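Local coordinates for protein paenibacillus xanthan lyase (Paenibacillus, PDB 6F2P) that cleaves the polysaccharide xanthan as a lyase (EC 4.2.2.12), probably by the beta-elimination chemistry of polysaccharide lyase family 8, at residues T918-W923 with T947-F952; T961-M966 with W1002-T1007; R974-P979 with A1024-V1029; V978-T983 with I1018-D1023. One frame throughout, in Å; residues are numbered along the deposited sequence.

Interaction 1: T918-W923 with T947-F952; sequences TKVGTW and TKSVTF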
loop_
_atom_site.group_PDB
_atom_site.type_symbol
_atom_site.label_atom_id
_atom_site.label_comp_id
_atom_site.label_asym_id
_atom_site.label_seq_id
_atom_site.Cartn_x
_atom_site.Cartn_y
_atom_site.Cartn_z
ATOM N N THR A 918 29.577 38.832 32.921
ATOM C CA THR A 918 29.208 39.318 34.238
ATOM C C THR A 918 30.377 40.141 34.754
ATOM O O THR A 918 31.501 39.648 34.823
ATOM C CB THR A 918 28.882 38.163 35.212
ATOM O OG1 THR A 918 29.999 37.271 35.296
ATOM C CG2 THR A 918 27.659 37.387 34.737
ATOM N N LYS A 919 30.122 41.401 35.087
ATOM C CA LYS A 919 31.187 42.285 35.553
ATOM C C LYS A 919 31.193 42.412 37.072
ATOM O O LYS A 919 30.234 42.032 37.750
ATOM C CB LYS A 919 31.065 43.675 34.917
ATOM C CG LYS A 919 30.929 43.658 33.399
ATOM C CD LYS A 919 30.847 45.066 32.817
ATOM C CE LYS A 919 30.399 45.034 31.356
ATOM N NZ LYS A 919 30.393 46.382 30.717
ATOM N N VAL A 920 32.297 42.929 37.595
ATOM C CA VAL A 920 32.391 43.329 38.993
ATOM C C VAL A 920 33.129 44.662 39.019
ATOM O O VAL A 920 34.203 44.794 38.428
ATOM C CB VAL A 920 33.110 42.270 39.865
ATOM C CG1 VAL A 920 33.614 42.889 41.159
ATOM C CG2 VAL A 920 32.184 41.087 40.156
ATOM N N GLY A 921 32.532 45.658 39.667
ATOM C CA GLY A 921 33.081 47.000 39.654
ATOM C C GLY A 921 32.626 47.828 38.463
ATOM O O GLY A 921 31.882 47.363 37.601
ATOM N N THR A 922 33.093 49.069 38.412
ATOM C CA THR A 922 32.636 50.022 37.409
ATOM C C THR A 922 33.589 50.100 36.218
ATOM O O THR A 922 34.728 50.550 36.350
ATOM C CB THR A 922 32.465 51.419 38.034
ATOM O OG1 THR A 922 31.735 51.298 39.261
ATOM C CG2 THR A 922 31.715 52.352 37.089
ATOM N N TRP A 923 33.108 49.661 35.058
ATOM C CA TRP A 923 33.905 49.676 33.831
ATOM C C TRP A 923 33.351 50.699 32.833
ATOM O O TRP A 923 32.142 50.906 32.754
ATOM C CB TRP A 923 33.950 48.273 33.204
ATOM C CG TRP A 923 34.639 47.248 34.075
ATOM C CD1 TRP A 923 34.126 46.637 35.187
ATOM C CD2 TRP A 923 35.965 46.724 33.907
ATOM N NE1 TRP A 923 35.051 45.770 35.722
ATOM C CE2 TRP A 923 36.187 45.805 34.955
ATOM C CE3 TRP A 923 36.984 46.942 32.973
ATOM C CZ2 TRP A 923 37.385 45.103 35.090
ATOM C CZ3 TRP A 923 38.173 46.247 33.111
ATOM C CH2 TRP A 923 38.362 45.339 34.161
ATOM N N THR A 947 39.877 44.988 42.660
ATOM C CA THR A 947 38.472 45.004 43.058
ATOM C C THR A 947 37.603 44.641 41.874
ATOM O O THR A 947 36.523 44.079 42.036
ATOM C CB THR A 947 38.040 46.402 43.537
ATOM O OG1 THR A 947 39.180 47.115 44.032
ATOM C CG2 THR A 947 36.981 46.292 44.627
ATOM N N LYS A 948 38.096 44.962 40.680
ATOM C CA LYS A 948 37.325 44.820 39.452
ATOM C C LYS A 948 37.586 43.481 38.753
ATOM O O LYS A 948 38.630 42.859 38.952
ATOM C CB LYS A 948 37.661 45.967 38.493
ATOM C CG LYS A 948 37.764 47.341 39.137
ATOM C CD LYS A 948 36.495 48.155 38.942
ATOM C CE LYS A 948 36.760 49.638 39.154
ATOM N NZ LYS A 948 37.682 50.202 38.122
ATOM N N SER A 949 36.625 43.056 37.934
ATOM C CA SER A 949 36.758 41.854 37.112
ATOM C C SER A 949 35.697 41.772 36.005
ATOM O O SER A 949 34.563 42.231 36.169
ATOM C CB SER A 949 36.729 40.581 37.973
ATOM O OG SER A 949 35.434 40.336 38.494
ATOM N N VAL A 950 36.090 41.197 34.872
ATOM C CA VAL A 950 35.170 40.913 33.772
ATOM C C VAL A 950 35.273 39.429 33.416
ATOM O O VAL A 950 36.342 38.962 33.027
ATOM C CB VAL A 950 35.494 41.767 32.519
ATOM C CG1 VAL A 950 34.609 41.366 31.351
ATOM C CG2 VAL A 950 35.335 43.247 32.822
ATOM N N THR A 951 34.172 38.691 33.553
ATOM C CA THR A 951 34.184 37.237 33.340
ATOM C C THR A 951 33.416 36.778 32.093
ATOM O O THR A 951 32.185 36.786 32.074
ATOM C CB THR A 951 33.628 36.480 34.574
ATOM O OG1 THR A 951 34.432 36.769 35.722
ATOM C CG2 THR A 951 33.632 34.981 34.335
ATOM N N PHE A 952 34.152 36.363 31.063
ATOM C CA PHE A 952 33.555 35.815 29.846
ATOM C C PHE A 952 33.226 34.332 30.015
ATOM O O PHE A 952 34.124 33.496 30.054
ATOM C CB PHE A 952 34.516 35.959 28.659
ATOM C CG PHE A 952 34.921 37.377 28.349
ATOM C CD1 PHE A 952 36.030 37.948 28.955
ATOM C CD2 PHE A 952 34.214 38.127 27.423
ATOM C CE1 PHE A 952 36.419 39.249 28.659
ATOM C CE2 PHE A 952 34.597 39.433 27.123
ATOM C CZ PHE A 952 35.703 39.992 27.745
HETATM O O HOH W 1 33.525 39.060 36.793
#
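Strands 918-920 and 949-952 run antiparallel, their axes 4.8 Å apart, with Thr-918/Thr-951 and Val-920/Ser-949 as hydrogen-bonded pairs and Lys-919/Val-950 as the non-hydrogen-bonded pair between them. Ser-949 N meets a lone pair of Val-920 O in the carbonyl plane (3.0 Å). The same carbonyl accepts a second hydrogen bond, from Trp-923 NE1 (3.0 Å), which comes from above the carbonyl plane while the oxygen lies in the plane of the indole. Gripped there, the indole folds back over the strand pair: Val-950 CG2 sits over the centre of its six-membered ring (3.5 Å to the centroid), a CH-pi contact, and Ser-949 N lies at its edge. Lys-948 passes the ring head to tail, CB against CZ2, and carries NZ to Thr-943 O. An alanine in place of Trp-923 would lose the NE1 bond and the ring over Val-950, and would probably loosen the turn after Val-920. On the Ser-949 face, a water joins Thr-918 O, Ser-949 OG and Thr-951 OG1. Strand 917-920 is outermost in its five-stranded sheet; 949-952 pairs on its other edge with strand 1017-1021, and Val-950 packs on Ile-938 and Ala-1031.

Interaction 2: T961-M966 with W1002-T1007; sequences TYQVYM and WNLLGT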
loop_
_atom_site.group_PDB
_atom_site.type_symbol
_atom_site.label_atom_id
_atom_site.label_comp_id
_atom_site.label_asym_id
_atom_site.label_seq_id
_atom_site.Cartn_x
_atom_site.Cartn_y
_atom_site.Cartn_z
ATOM N N THR A 961 38.832 19.862 23.158
ATOM C CA THR A 961 39.972 20.747 23.337
ATOM C C THR A 961 39.781 22.042 22.555
ATOM O O THR A 961 39.474 22.020 21.361
ATOM C CB THR A 961 41.274 20.062 22.904
ATOM O OG1 THR A 961 41.427 18.842 23.636
ATOM C CG2 THR A 961 42.465 20.956 23.180
ATOM N N TYR A 962 39.965 23.167 23.236
ATOM C CA TYR A 962 39.733 24.472 22.630
ATOM C C TYR A 962 40.875 25.453 22.851
ATOM O O TYR A 962 41.287 25.696 23.991
ATOM C CB TYR A 962 38.477 25.104 23.209
ATOM C CG TYR A 962 37.188 24.488 22.760
ATOM C CD1 TYR A 962 36.652 23.398 23.427
ATOM C CD2 TYR A 962 36.487 25.013 21.683
ATOM C CE1 TYR A 962 35.462 22.837 23.025
ATOM C CE2 TYR A 962 35.294 24.462 21.276
ATOM C CZ TYR A 962 34.786 23.376 21.950
ATOM O OH TYR A 962 33.594 22.828 21.549
ATOM N N GLN A 963 41.358 26.035 21.757
ATOM C CA GLN A 963 42.275 27.166 21.813
ATOM C C GLN A 963 41.556 28.416 22.316
ATOM O O GLN A 963 40.487 28.774 21.818
ATOM C CB GLN A 963 42.885 27.422 20.439
ATOM C CG GLN A 963 43.779 26.298 19.979
ATOM C CD GLN A 963 44.484 26.614 18.683
ATOM O OE1 GLN A 963 43.980 27.378 17.857
ATOM N NE2 GLN A 963 45.667 26.034 18.497
ATOM N N VAL A 964 42.144 29.072 23.311
ATOM C CA VAL A 964 41.544 30.267 23.899
ATOM C C VAL A 964 42.245 31.545 23.417
ATOM O O VAL A 964 43.410 31.783 23.743
ATOM C CB VAL A 964 41.560 30.189 25.444
ATOM C CG1 VAL A 964 41.051 31.477 26.058
ATOM C CG2 VAL A 964 40.739 29.002 25.927
ATOM N N TYR A 965 41.537 32.350 22.622
ATOM C CA TYR A 965 42.072 33.624 22.133
ATOM C C TYR A 965 41.463 34.819 22.850
ATOM O O TYR A 965 40.372 34.730 23.409
ATOM C CB TYR A 965 41.830 33.789 20.636
ATOM C CG TYR A 965 42.516 32.766 19.771
ATOM C CD1 TYR A 965 41.952 31.515 19.567
ATOM C CD2 TYR A 965 43.719 33.055 19.143
ATOM C CE1 TYR A 965 42.570 30.576 18.775
ATOM C CE2 TYR A 965 44.346 32.118 18.344
ATOM C CZ TYR A 965 43.763 30.879 18.163
ATOM O OH TYR A 965 44.367 29.933 17.367
ATOM N N MET A 966 42.174 35.942 22.826
ATOM C CA MET A 966 41.643 37.195 23.355
ATOM C C MET A 966 42.121 38.400 22.540
ATOM O O MET A 966 43.264 38.450 22.073
ATOM C CB MET A 966 41.999 37.366 24.830
ATOM C CG MET A 966 41.478 38.664 25.427
ATOM S SD MET A 966 41.951 38.945 27.142
ATOM C CE MET A 966 40.961 37.718 27.998
ATOM N N TRP A 1002 43.674 38.457 17.463
ATOM C CA TRP A 1002 43.338 37.371 18.377
ATOM C C TRP A 1002 44.608 36.811 18.994
ATOM O O TRP A 1002 45.456 36.248 18.300
ATOM C CB TRP A 1002 42.570 36.257 17.665
ATOM C CG TRP A 1002 41.137 36.591 17.400
ATOM C CD1 TRP A 1002 40.524 36.678 16.181
ATOM C CD2 TRP A 1002 40.133 36.891 18.376
ATOM N NE1 TRP A 1002 39.199 37.010 16.341
ATOM C CE2 TRP A 1002 38.935 37.148 17.679
ATOM C CE3 TRP A 1002 40.129 36.964 19.773
ATOM C CZ2 TRP A 1002 37.747 37.473 18.333
ATOM C CZ3 TRP A 1002 38.946 37.286 20.420
ATOM C CH2 TRP A 1002 37.772 37.537 19.698
ATOM N N ASN A 1003 44.739 36.973 20.303
ATOM C CA ASN A 1003 45.937 36.529 20.996
ATOM C C ASN A 1003 45.711 35.190 21.665
ATOM O O ASN A 1003 44.819 35.045 22.501
ATOM C CB ASN A 1003 46.384 37.582 22.017
ATOM C CG ASN A 1003 46.958 38.818 21.356
ATOM O OD1 ASN A 1003 47.866 38.722 20.527
ATOM N ND2 ASN A 1003 46.416 39.984 21.696
ATOM N N LEU A 1004 46.518 34.205 21.292
ATOM C CA LEU A 1004 46.381 32.878 21.868
ATOM C C LEU A 1004 46.853 32.857 23.323
ATOM O O LEU A 1004 48.033 33.065 23.599
ATOM C CB LEU A 1004 47.157 31.863 21.034
ATOM C CG LEU A 1004 46.963 30.407 21.437
ATOM C CD1 LEU A 1004 45.479 30.104 21.523
ATOM C CD2 LEU A 1004 47.642 29.489 20.436
ATOM N N LEU A 1005 45.925 32.605 24.243
ATOM C CA LEU A 1005 46.239 32.525 25.671
ATOM C C LEU A 1005 46.686 31.126 26.064
ATOM O O LEU A 1005 47.640 30.960 26.821
ATOM C CB LEU A 1005 45.031 32.917 26.526
ATOM C CG LEU A 1005 44.371 34.261 26.224
ATOM C CD1 LEU A 1005 43.405 34.637 27.327
ATOM C CD2 LEU A 1005 45.418 35.343 26.030
ATOM N N GLY A 1006 45.983 30.121 25.552
ATOM C CA GLY A 1006 46.308 28.741 25.854
ATOM C C GLY A 1006 45.372 27.756 25.188
ATOM O O GLY A 1006 44.471 28.141 24.442
ATOM N N THR A 1007 45.590 26.475 25.456
ATOM C CA THR A 1007 44.763 25.426 24.883
ATOM C C THR A 1007 44.384 24.440 25.990
ATOM O O THR A 1007 45.251 23.867 26.645
ATOM C CB THR A 1007 45.499 24.732 23.725
ATOM O OG1 THR A 1007 45.982 25.724 22.811
ATOM C CG2 THR A 1007 44.578 23.796 22.976
#
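A classic beta bulge interrupts the antiparallel pairing of strands 960-967 and 1003-1010: Leu-1005 and Gly-1006 both stand opposite Val-964, and the register moves by one residue. Two bonds hold the bulge, each nearly along its C=O axis, Val-964 N to Gly-1006 O (2.7 Å) and Leu-1005 N to Val-964 O (2.7 Å). Beyond it, Met-966 and Asn-1003 form a hydrogen-bonded pair, with Asn-1003 N giving to Met-966 O at 2.7 Å. The extra residue turns the Leu-1005 side chain toward the partner strand, CG anti to its own carbonyl carbon, so that CD1 meets Val-964 CG1 (4.1 Å) and both CB and CE of Met-966. On the other face Leu-1004, its CG anti to the backbone N (chi1 -173°), lays CD1 over the centre of the Tyr-965 ring, 3.9 Å from the centroid, as a CH-pi contact. The phenol is also tied along its own strand, OH donating to Gln-963 OE1 (2.6 Å) from above the amide carbonyl plane. Trp-1002 crosses Tyr-965 at about a right angle, CE3 on Tyr-965 CB (3.7 Å), and its indole makes a cation-pi contact with Lys-1035. Val-964 and Met-966 reach Ile-1018 of the facing sheet, so one face of this bulged pair belongs to the interior of a beta-sandwich, in the region matching the Golvesin C-terminal domain family.

Interaction 3: R974-P979 with A1024-V1029; sequences RATNVP and ATNGYV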
loop_
_atom_site.group_PDB
_atom_site.type_symbol
_atom_site.label_atom_id
_atom_site.label_comp_id
_atom_site.label_asym_id
_atom_site.label_seq_id
_atom_site.Cartn_x
_atom_site.Cartn_y
_atom_site.Cartn_z
ATOM N N ARG A 974 48.304 51.440 28.781
ATOM C CA ARG A 974 47.787 50.147 29.216
ATOM C C ARG A 974 48.695 49.469 30.242
ATOM O O ARG A 974 49.912 49.676 30.249
ATOM C CB ARG A 974 47.598 49.215 28.021
ATOM C CG ARG A 974 46.187 49.168 27.479
ATOM C CD ARG A 974 45.820 50.465 26.797
ATOM N NE ARG A 974 44.536 50.367 26.112
ATOM C CZ ARG A 974 43.873 51.409 25.626
ATOM N NH1 ARG A 974 44.369 52.632 25.758
ATOM N NH2 ARG A 974 42.709 51.231 25.015
ATOM N N ALA A 975 48.087 48.656 31.103
ATOM C CA ALA A 975 48.835 47.791 32.006
ATOM C C ALA A 975 49.610 46.737 31.210
ATOM O O ALA A 975 49.155 46.279 30.155
ATOM C CB ALA A 975 47.898 47.123 32.997
ATOM N N THR A 976 50.783 46.365 31.717
ATOM C CA THR A 976 51.643 45.390 31.051
ATOM C C THR A 976 51.502 44.014 31.689
ATOM O O THR A 976 52.028 43.020 31.182
ATOM C CB THR A 976 53.128 45.817 31.108
ATOM O OG1 THR A 976 53.545 45.946 32.473
ATOM C CG2 THR A 976 53.327 47.143 30.412
ATOM N N ASN A 977 50.783 43.967 32.805
ATOM C CA ASN A 977 50.690 42.758 33.610
ATOM C C ASN A 977 49.253 42.414 33.975
ATOM O O ASN A 977 48.944 42.154 35.138
ATOM C CB ASN A 977 51.546 42.900 34.876
ATOM C CG ASN A 977 51.151 44.103 35.722
ATOM O OD1 ASN A 977 50.599 45.080 35.215
ATOM N ND2 ASN A 977 51.425 44.030 37.021
ATOM N N VAL A 978 48.374 42.404 32.977
ATOM C CA VAL A 978 46.973 42.092 33.219
ATOM C C VAL A 978 46.801 40.605 33.497
ATOM O O VAL A 978 47.089 39.778 32.631
ATOM C CB VAL A 978 46.097 42.494 32.025
ATOM C CG1 VAL A 978 44.623 42.251 32.342
ATOM C CG2 VAL A 978 46.347 43.950 31.663
ATOM N N PRO A 979 46.343 40.259 34.714
ATOM C CA PRO A 979 46.121 38.853 35.068
ATOM C C PRO A 979 44.833 38.310 34.453
ATOM O O PRO A 979 43.771 38.919 34.595
ATOM C CB PRO A 979 46.011 38.889 36.596
ATOM C CG PRO A 979 45.506 40.246 36.902
ATOM C CD PRO A 979 46.079 41.161 35.849
ATOM N N ALA A 1024 47.127 44.482 41.081
ATOM C CA ALA A 1024 48.521 44.898 40.886
ATOM C C ALA A 1024 48.866 45.414 39.487
ATOM O O ALA A 1024 50.041 45.484 39.122
ATOM C CB ALA A 1024 49.482 43.776 41.292
ATOM N N THR A 1025 47.854 45.795 38.713
ATOM C CA THR A 1025 48.087 46.259 37.346
ATOM C C THR A 1025 48.704 47.657 37.297
ATOM O O THR A 1025 48.278 48.566 38.019
ATOM C CB THR A 1025 46.804 46.191 36.483
ATOM O OG1 THR A 1025 45.669 46.588 37.264
ATOM C CG2 THR A 1025 46.582 44.769 35.985
ATOM N N ASN A 1026 49.714 47.811 36.445
ATOM C CA ASN A 1026 50.487 49.049 36.374
ATOM C C ASN A 1026 49.965 50.080 35.365
ATOM O O ASN A 1026 50.651 51.058 35.046
ATOM C CB ASN A 1026 51.970 48.739 36.128
ATOM C CG ASN A 1026 52.216 48.014 34.816
ATOM O OD1 ASN A 1026 51.572 48.291 33.801
ATOM N ND2 ASN A 1026 53.162 47.083 34.831
ATOM N N GLY A 1027 48.752 49.851 34.872
ATOM C CA GLY A 1027 48.123 50.750 33.923
ATOM C C GLY A 1027 46.660 50.411 33.696
ATOM O O GLY A 1027 46.028 49.732 34.514
ATOM N N TYR A 1028 46.119 50.886 32.578
ATOM C CA TYR A 1028 44.715 50.659 32.246
ATOM C C TYR A 1028 44.442 49.201 31.881
ATOM O O TYR A 1028 45.202 48.584 31.132
ATOM C CB TYR A 1028 44.283 51.571 31.092
ATOM C CG TYR A 1028 43.953 52.986 31.509
ATOM C CD1 TYR A 1028 42.709 53.300 32.040
ATOM C CD2 TYR A 1028 44.880 54.012 31.367
ATOM C CE1 TYR A 1028 42.402 54.591 32.421
ATOM C CE2 TYR A 1028 44.580 55.307 31.748
ATOM C CZ TYR A 1028 43.337 55.588 32.277
ATOM O OH TYR A 1028 43.020 56.870 32.661
ATOM N N VAL A 1029 43.346 48.660 32.403
ATOM C CA VAL A 1029 42.945 47.292 32.084
ATOM C C VAL A 1029 41.759 47.265 31.112
ATOM O O VAL A 1029 40.661 47.689 31.453
ATOM C CB VAL A 1029 42.590 46.498 33.363
ATOM C CG1 VAL A 1029 42.128 45.082 33.013
ATOM C CG2 VAL A 1029 43.778 46.454 34.305
#
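Hydrogen bonds through side-chain amides dominate where a loop running into strand 978-984 meets the loop 1024-1029. Asn-1026 uses both ends of its amide on Thr-976: OD1 takes the backbone Thr-976 N (2.9 Å) from above the carbonyl plane, and ND2 gives to OG1 (2.6 Å), which lies in the amide plane. Asn-977 answers in the other direction, its OD1 offering a lone pair to Asn-1026 N (3.1 Å) and its ND2 donating to Ala-1024 O (2.9 Å). Both asparagines hold CG in the crowded position between backbone N and carbonyl carbon (chi1 58° and 61°), which brings the amides obliquely across each other with planes 20° apart. A leucine at Asn-977 would lose both bonds and would probably unfasten the turn at Ala-1024 to Asn-1026. The backbones meet in a single bridge, Arg-974 with Tyr-1028, where Ala-975 N points almost straight at Tyr-1028 O (2.9 Å). Ala-975 CB sits against backbone Gly-1027 N (3.4 Å), where any side chain on the glycine would run into the Arg-974 to Ala-975 peptide. Apolar packing joins Val-978 CG1 to Val-1029 CG1 (3.8 Å) and the Thr-1025 CG2 methyl to Pro-979 CD (3.6 Å), while Thr-1025 OG1 bonds to Thr-1022 O. This is a junction at one end of a beta-sandwich, built on reciprocal asparagine side-chain to backbone bonds, where the loop after strand 1017-1021 crosses the entry to strand 978-984.

Interaction 4: V978-T983 with I1018-D1023; sequences VPVDVT and IKIRTD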
loop_
_atom_site.group_PDB
_atom_site.type_symbol
_atom_site.label_atom_id
_atom_site.label_comp_id
_atom_site.label_asym_id
_atom_site.label_seq_id
_atom_site.Cartn_x
_atom_site.Cartn_y
_atom_site.Cartn_z
ATOM N N VAL A 978 48.374 42.404 32.977
ATOM C CA VAL A 978 46.973 42.092 33.219
ATOM C C VAL A 978 46.801 40.605 33.497
ATOM O O VAL A 978 47.089 39.778 32.631
ATOM C CB VAL A 978 46.097 42.494 32.025
ATOM C CG1 VAL A 978 44.623 42.251 32.342
ATOM C CG2 VAL A 978 46.347 43.950 31.663
ATOM N N PRO A 979 46.343 40.259 34.714
ATOM C CA PRO A 979 46.121 38.853 35.068
ATOM C C PRO A 979 44.833 38.310 34.453
ATOM O O PRO A 979 43.771 38.919 34.595
ATOM C CB PRO A 979 46.011 38.889 36.596
ATOM C CG PRO A 979 45.506 40.246 36.902
ATOM C CD PRO A 979 46.079 41.161 35.849
ATOM N N VAL A 980 44.939 37.180 33.760
ATOM C CA VAL A 980 43.785 36.549 33.130
ATOM C C VAL A 980 43.638 35.107 33.600
ATOM O O VAL A 980 44.573 34.316 33.491
ATOM C CB VAL A 980 43.909 36.561 31.596
ATOM C CG1 VAL A 980 42.675 35.936 30.960
ATOM C CG2 VAL A 980 44.112 37.981 31.097
ATOM N N ASP A 981 42.468 34.770 34.133
ATOM C CA ASP A 981 42.178 33.392 34.515
ATOM C C ASP A 981 41.442 32.663 33.407
ATOM O O ASP A 981 40.573 33.230 32.750
ATOM C CB ASP A 981 41.333 33.338 35.788
ATOM C CG ASP A 981 42.068 33.857 36.991
ATOM O OD1 ASP A 981 43.316 33.774 37.003
ATOM O OD2 ASP A 981 41.400 34.352 37.923
ATOM N N VAL A 982 41.798 31.403 33.199
ATOM C CA VAL A 982 41.039 30.538 32.316
ATOM C C VAL A 982 40.615 29.309 33.106
ATOM O O VAL A 982 41.434 28.437 33.396
ATOM C CB VAL A 982 41.864 30.113 31.090
ATOM C CG1 VAL A 982 41.070 29.146 30.233
ATOM C CG2 VAL A 982 42.281 31.332 30.286
ATOM N N THR A 983 39.343 29.256 33.485
ATOM C CA THR A 983 38.823 28.095 34.197
ATOM C C THR A 983 38.273 27.100 33.188
ATOM O O THR A 983 37.320 27.387 32.480
ATOM C CB THR A 983 37.721 28.475 35.204
ATOM O OG1 THR A 983 38.135 29.614 35.971
ATOM C CG2 THR A 983 37.433 27.313 36.139
ATOM N N ILE A 1018 36.543 32.722 31.531
ATOM C CA ILE A 1018 37.766 33.436 31.229
ATOM C C ILE A 1018 37.649 34.813 31.854
ATOM O O ILE A 1018 36.975 35.690 31.310
ATOM C CB ILE A 1018 37.971 33.559 29.716
ATOM C CG1 ILE A 1018 37.995 32.169 29.083
ATOM C CG2 ILE A 1018 39.258 34.303 29.408
ATOM C CD1 ILE A 1018 37.881 32.188 27.584
ATOM N N LYS A 1019 38.291 34.987 33.009
ATOM C CA LYS A 1019 38.169 36.211 33.798
ATOM C C LYS A 1019 39.379 37.130 33.641
ATOM O O LYS A 1019 40.521 36.672 33.563
ATOM C CB LYS A 1019 37.953 35.880 35.282
ATOM C CG LYS A 1019 37.752 37.111 36.166
ATOM C CD LYS A 1019 37.864 36.794 37.656
ATOM C CE LYS A 1019 36.676 35.991 38.167
ATOM N NZ LYS A 1019 36.727 35.846 39.654
ATOM N N ILE A 1020 39.114 38.432 33.584
ATOM C CA ILE A 1020 40.161 39.440 33.591
ATOM C C ILE A 1020 40.132 40.159 34.932
ATOM O O ILE A 1020 39.128 40.769 35.285
ATOM C CB ILE A 1020 39.961 40.457 32.460
ATOM C CG1 ILE A 1020 40.160 39.778 31.102
ATOM C CG2 ILE A 1020 40.918 41.621 32.614
ATOM C CD1 ILE A 1020 39.809 40.658 29.924
ATOM N N ARG A 1021 41.226 40.058 35.684
ATOM C CA ARG A 1021 41.342 40.698 36.994
ATOM C C ARG A 1021 42.202 41.952 36.876
ATOM O O ARG A 1021 42.846 42.176 35.847
ATOM C CB ARG A 1021 41.947 39.732 38.023
ATOM C CG ARG A 1021 40.972 38.706 38.616
ATOM C CD ARG A 1021 41.687 37.394 38.959
ATOM N NE ARG A 1021 43.039 37.629 39.473
ATOM C CZ ARG A 1021 44.104 36.890 39.167
ATOM N NH1 ARG A 1021 43.988 35.855 38.349
ATOM N NH2 ARG A 1021 45.291 37.182 39.681
ATOM N N THR A 1022 42.208 42.774 37.920
ATOM C CA THR A 1022 42.938 44.042 37.872
ATOM C C THR A 1022 44.005 44.176 38.967
ATOM O O THR A 1022 44.633 45.230 39.097
ATOM C CB THR A 1022 41.979 45.250 37.934
ATOM O OG1 THR A 1022 41.212 45.188 39.144
ATOM C CG2 THR A 1022 41.037 45.249 36.728
ATOM N N ASP A 1023 44.205 43.106 39.735
ATOM C CA ASP A 1023 45.155 43.094 40.848
ATOM C C ASP A 1023 46.562 43.485 40.405
ATOM O O ASP A 1023 47.106 42.910 39.463
ATOM C CB ASP A 1023 45.193 41.709 41.507
ATOM C CG ASP A 1023 43.811 41.209 41.909
ATOM O OD1 ASP A 1023 43.093 40.674 41.036
ATOM O OD2 ASP A 1023 43.446 41.337 43.098
#
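The close-packed side of this antiparallel strand pair is aliphatic. Val-980 and Ile-1018 run alongside each other, Val-980 CG1 against Ile-1018 CG2 (4.1 Å), while Val-978 CG1 crosses obliquely onto Ile-1020 CG2 (3.8 Å). Each valine has CG1 anti to its backbone N and each isoleucine its CG2, so the branches that touch lie beside the carbonyl carbons. Between the strands the backbone is stitched by Asp-981 N to Lys-1019 O (2.8 Å), by Lys-1019 N returning to Asp-981 O, and by Arg-1021 N to Pro-979 O (3.0 Å), nearly along the C=O axis.

The opposite face is polar and more open. Arg-1021 bends at chi2 and chi3 to swing its guanidinium across Asp-981 at about a right angle, forming a salt bridge from NH1 to OD1 (2.6 Å); the carboxylate and guanidinium planes are 28° apart. Thr-990 OG1 also bonds this OD1. Pro-979 CB lies over one face of the guanidinium toward its rim, 3.6 Å from NH2. In the guanidinium plane, NE makes a weak salt-bridge contact with Asp-1023 OD1 (3.4 Å), so that the arginine links two aspartates. Asp-1023 belongs to a calcium site with Gly-946, so the ion and the arginine are likely to share in holding it ionised. Lys-1019, by contrast, carries its ammonium off the strand pair.

Strand 1017-1021 lies between 949-952 and 978-984, the latter flanked by 987-993, and the valine-isoleucine face packs on Met-966 of the facing sheet.

Along the chain, interaction 1 comes first, its strand 949-952 returning beside 918-923 to close a loop before the others open. Interactions 2, 3 and 4 then open in turn from 961-966 and 974-983; interaction 2 closes first, at 1002-1007, and so crosses both. Interactions 3 and 4 share Val-978 and Pro-979, and the loop closed by 4 lies within that closed by 3. Interactions 1 and 4 are in one sheet, joined by Val-950 O to Ile-1020 N, while interaction 2 lies in the other and meets 4 through Met-966 and Leu-1005. At the sandwich end, Val-1029 of interaction 3 touches both Trp-923 and Ile-1020.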